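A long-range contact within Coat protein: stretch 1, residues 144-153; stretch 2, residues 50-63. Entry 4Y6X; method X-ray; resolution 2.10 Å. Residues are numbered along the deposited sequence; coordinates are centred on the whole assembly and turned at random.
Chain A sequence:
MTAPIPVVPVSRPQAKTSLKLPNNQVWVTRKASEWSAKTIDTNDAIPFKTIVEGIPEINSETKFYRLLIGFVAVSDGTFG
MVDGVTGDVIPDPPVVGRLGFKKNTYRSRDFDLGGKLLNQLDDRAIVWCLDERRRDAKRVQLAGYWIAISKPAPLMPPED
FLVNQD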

# COMPACT_ATOMS: atom_id res chain seq x y z
N GLY A 144 -2.14 10.93 -5.16
CA GLY A 144 -1.15 10.12 -4.41
C GLY A 144 -0.15 10.98 -3.62
O GLY A 144 0.18 12.09 -4.03
N TYR A 145 0.29 10.49 -2.47
CA TYR A 145 1.35 11.13 -1.69
C TYR A 145 2.67 10.72 -2.28
O TYR A 145 2.82 9.55 -2.66
CB TYR A 145 1.33 10.61 -0.29
CG TYR A 145 0.03 10.78 0.44
CD1 TYR A 145 -0.49 12.02 0.69
CD2 TYR A 145 -0.67 9.68 0.90
CE1 TYR A 145 -1.67 12.17 1.38
CE2 TYR A 145 -1.87 9.81 1.55
CZ TYR A 145 -2.36 11.06 1.80
OH TYR A 145 -3.52 11.19 2.50
N TRP A 146 3.60 11.67 -2.43
CA TRP A 146 4.94 11.35 -2.94
C TRP A 146 5.93 11.77 -1.86
O TRP A 146 5.83 12.86 -1.38
CB TRP A 146 5.25 12.09 -4.22
CG TRP A 146 4.53 11.54 -5.32
CD1 TRP A 146 3.31 11.91 -5.75
CD2 TRP A 146 4.93 10.45 -6.15
NE1 TRP A 146 2.92 11.12 -6.80
CE2 TRP A 146 3.90 10.24 -7.09
CE3 TRP A 146 6.07 9.67 -6.23
CZ2 TRP A 146 3.95 9.23 -8.07
CZ3 TRP A 146 6.14 8.66 -7.21
CH2 TRP A 146 5.09 8.48 -8.13
N ILE A 147 6.86 10.90 -1.50
CA ILE A 147 7.82 11.13 -0.48
C ILE A 147 9.20 10.78 -1.02
O ILE A 147 9.39 9.71 -1.60
CB ILE A 147 7.50 10.27 0.72
CG1 ILE A 147 6.06 10.47 1.08
CG2 ILE A 147 8.34 10.66 1.91
CD1 ILE A 147 5.56 9.47 2.08
N ALA A 148 10.14 11.69 -0.85
CA ALA A 148 11.52 11.42 -1.18
C ALA A 148 12.20 10.93 0.10
O ALA A 148 12.16 11.60 1.11
CB ALA A 148 12.20 12.65 -1.68
N ILE A 149 12.80 9.73 0.00
CA ILE A 149 13.44 9.07 1.09
C ILE A 149 14.86 8.66 0.72
O ILE A 149 15.23 8.59 -0.45
CB ILE A 149 12.68 7.85 1.54
CG1 ILE A 149 12.59 6.85 0.42
CG2 ILE A 149 11.30 8.26 2.04
CD1 ILE A 149 12.11 5.49 0.87
N SER A 150 15.64 8.33 1.73
CA SER A 150 16.95 7.69 1.51
C SER A 150 16.76 6.40 0.75
O SER A 150 15.82 5.63 1.01
CB SER A 150 17.70 7.43 2.86
OG SER A 150 16.85 6.96 3.89
N LYS A 151 17.62 6.21 -0.24
CA LYS A 151 17.51 5.09 -1.17
C LYS A 151 17.74 3.77 -0.44
O LYS A 151 18.72 3.60 0.26
CB LYS A 151 18.54 5.23 -2.26
CG LYS A 151 18.57 4.12 -3.27
CD LYS A 151 19.55 4.56 -4.39
CE LYS A 151 18.85 5.43 -5.41
NZ LYS A 151 19.68 5.66 -6.62
N PRO A 152 16.77 2.84 -0.54
CA PRO A 152 16.89 1.57 0.15
C PRO A 152 17.76 0.59 -0.63
O PRO A 152 17.97 0.76 -1.80
CB PRO A 152 15.41 1.09 0.22
CG PRO A 152 14.77 1.64 -1.00
CD PRO A 152 15.47 2.97 -1.26
N ALA A 153 18.24 -0.46 0.02
CA ALA A 153 18.84 -1.59 -0.73
C ALA A 153 17.79 -2.21 -1.68
O ALA A 153 16.60 -2.08 -1.46
CB ALA A 153 19.29 -2.66 0.26
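Stretch 2 (50-63) TIVEGIPEINSETK

Two hydrogen bonds pin the far end of stretch 2 to the strand, and both join the same pair of residues. Ser150 N donates to Lys63 O at 3.0 Å, and Lys63 N donates to Ser150 OG at 2.9 Å, so one serine serves the backbone of Lys63 with its own amide and its p-rotamer hydroxyl. Ile149 CA lies 3.3 Å from Lys63 O, adding a CA-H...O contact to the same carbonyl.

Stretch 2 reaches this point by a winding path, advancing overall the same way as stretch 1: Ile51 CA lies 7.2 Å from Tyr145 CA and Lys63 CA 5.4 Å from Ser150 CA, while between them Glu57 swings out to Pro152 (CA to CA 6.4 Å). After the helical Val52, Glu53 leaves helical phi/psi and Gly54 takes a positive phi. Type I turns follow at Ile55–Ile58 and Asn59–Thr62; in the second, Asn59 N donates to Thr62 OG1 (3.0 Å).

Along the strand, Tyr145, Ile147 and Ile149 point toward stretch 2, Trp146 and Ala148 away; Ser150 breaks the alternation by also pointing toward it. Ile51 covers one face of the Tyr145 ring, Ile51 CG1 4.0 Å from its centroid. Ile147 CD1 meets Ile51 CG2 at 3.8 Å and Val52 CG2 at 4.0 Å. Ile149 CB packs on Thr62 CG2 (3.6 Å) and Ile149 CD1 on Ile58 CG1 (4.2 Å). Past the strand, Pro152 CG touches Glu57 CG at 4.0 Å.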

# COMPACT_ATOMS: atom_id res chain seq x y z
N THR A 50 0.21 8.12 9.23
CA THR A 50 -0.76 7.54 8.33
C THR A 50 -0.31 7.64 6.89
O THR A 50 -0.57 6.75 6.12
CB THR A 50 -2.12 8.28 8.43
OG1 THR A 50 -2.62 8.11 9.75
CG2 THR A 50 -3.17 7.78 7.43
N ILE A 51 0.29 8.76 6.49
CA ILE A 51 0.74 8.90 5.15
C ILE A 51 1.74 7.81 4.80
O ILE A 51 1.74 7.26 3.70
CB ILE A 51 1.36 10.28 4.91
CG1 ILE A 51 0.25 11.33 4.87
CG2 ILE A 51 2.13 10.30 3.60
CD1 ILE A 51 0.71 12.75 5.03
N VAL A 52 2.60 7.48 5.74
CA VAL A 52 3.68 6.52 5.55
C VAL A 52 3.27 5.06 5.72
O VAL A 52 3.90 4.19 5.16
CB VAL A 52 4.82 6.90 6.50
CG1 VAL A 52 5.74 5.72 6.78
CG2 VAL A 52 5.57 8.06 5.87
N GLU A 53 2.24 4.78 6.51
CA GLU A 53 1.73 3.43 6.67
C GLU A 53 1.49 2.78 5.32
O GLU A 53 0.87 3.36 4.43
CB GLU A 53 0.43 3.44 7.50
CG GLU A 53 -0.78 2.72 6.87
CD GLU A 53 -1.52 3.58 5.85
N GLY A 54 1.97 1.55 5.17
CA GLY A 54 1.76 0.80 3.93
C GLY A 54 2.71 1.19 2.80
O GLY A 54 2.31 1.16 1.62
N ILE A 55 3.96 1.52 3.14
CA ILE A 55 5.01 1.71 2.17
C ILE A 55 6.18 0.81 2.56
O ILE A 55 6.90 1.08 3.51
CB ILE A 55 5.45 3.17 2.07
CG1 ILE A 55 4.26 4.05 1.70
CG2 ILE A 55 6.59 3.31 1.08
CD1 ILE A 55 4.58 5.52 1.49
N PRO A 56 6.38 -0.28 1.83
CA PRO A 56 7.39 -1.28 2.26
C PRO A 56 8.87 -0.83 2.29
O PRO A 56 9.61 -1.29 3.13
CB PRO A 56 7.19 -2.43 1.25
CG PRO A 56 6.54 -1.79 0.05
CD PRO A 56 5.67 -0.68 0.60
N GLU A 57 9.30 0.08 1.42
CA GLU A 57 10.68 0.64 1.45
C GLU A 57 11.07 1.42 2.75
O GLU A 57 12.20 1.87 2.87
CB GLU A 57 10.89 1.62 0.28
CG GLU A 57 10.86 1.02 -1.11
CD GLU A 57 9.47 0.98 -1.77
OE1 GLU A 57 8.42 0.98 -1.05
OE2 GLU A 57 9.44 0.92 -3.02
N ILE A 58 10.13 1.61 3.67
CA ILE A 58 10.30 2.47 4.81
C ILE A 58 10.44 1.69 6.12
O ILE A 58 9.65 0.81 6.41
CB ILE A 58 9.10 3.45 4.91
CG1 ILE A 58 9.25 4.52 3.81
CG2 ILE A 58 9.06 4.09 6.29
CD1 ILE A 58 8.05 5.40 3.59
N ASN A 59 11.41 2.08 6.94
CA ASN A 59 11.65 1.47 8.24
C ASN A 59 12.20 2.52 9.20
O ASN A 59 12.21 3.72 8.87
CB ASN A 59 12.65 0.33 8.08
CG ASN A 59 13.95 0.79 7.52
OD1 ASN A 59 14.65 1.60 8.12
ND2 ASN A 59 14.26 0.34 6.33
N SER A 60 12.67 2.08 10.38
CA SER A 60 13.21 2.97 11.42
C SER A 60 14.45 3.77 11.07
O SER A 60 14.73 4.78 11.67
CB SER A 60 13.60 2.16 12.66
OG SER A 60 12.47 1.86 13.45
N GLU A 61 15.23 3.25 10.13
CA GLU A 61 16.42 3.92 9.62
C GLU A 61 16.16 4.88 8.43
O GLU A 61 17.05 5.58 8.00
CB GLU A 61 17.46 2.86 9.18
N THR A 62 14.95 4.92 7.88
CA THR A 62 14.72 5.76 6.71
C THR A 62 14.80 7.24 7.06
O THR A 62 14.18 7.66 8.00
CB THR A 62 13.35 5.46 6.10
OG1 THR A 62 13.30 4.08 5.74
CG2 THR A 62 13.12 6.33 4.82
N LYS A 63 15.53 8.02 6.30
CA LYS A 63 15.48 9.47 6.39
C LYS A 63 14.51 10.02 5.31
O LYS A 63 14.45 9.52 4.21
CB LYS A 63 16.86 10.03 6.20
CG LYS A 63 17.82 9.68 7.33
CD LYS A 63 19.24 10.17 7.01
CE LYS A 63 20.30 9.54 7.90
NZ LYS A 63 20.86 8.28 7.30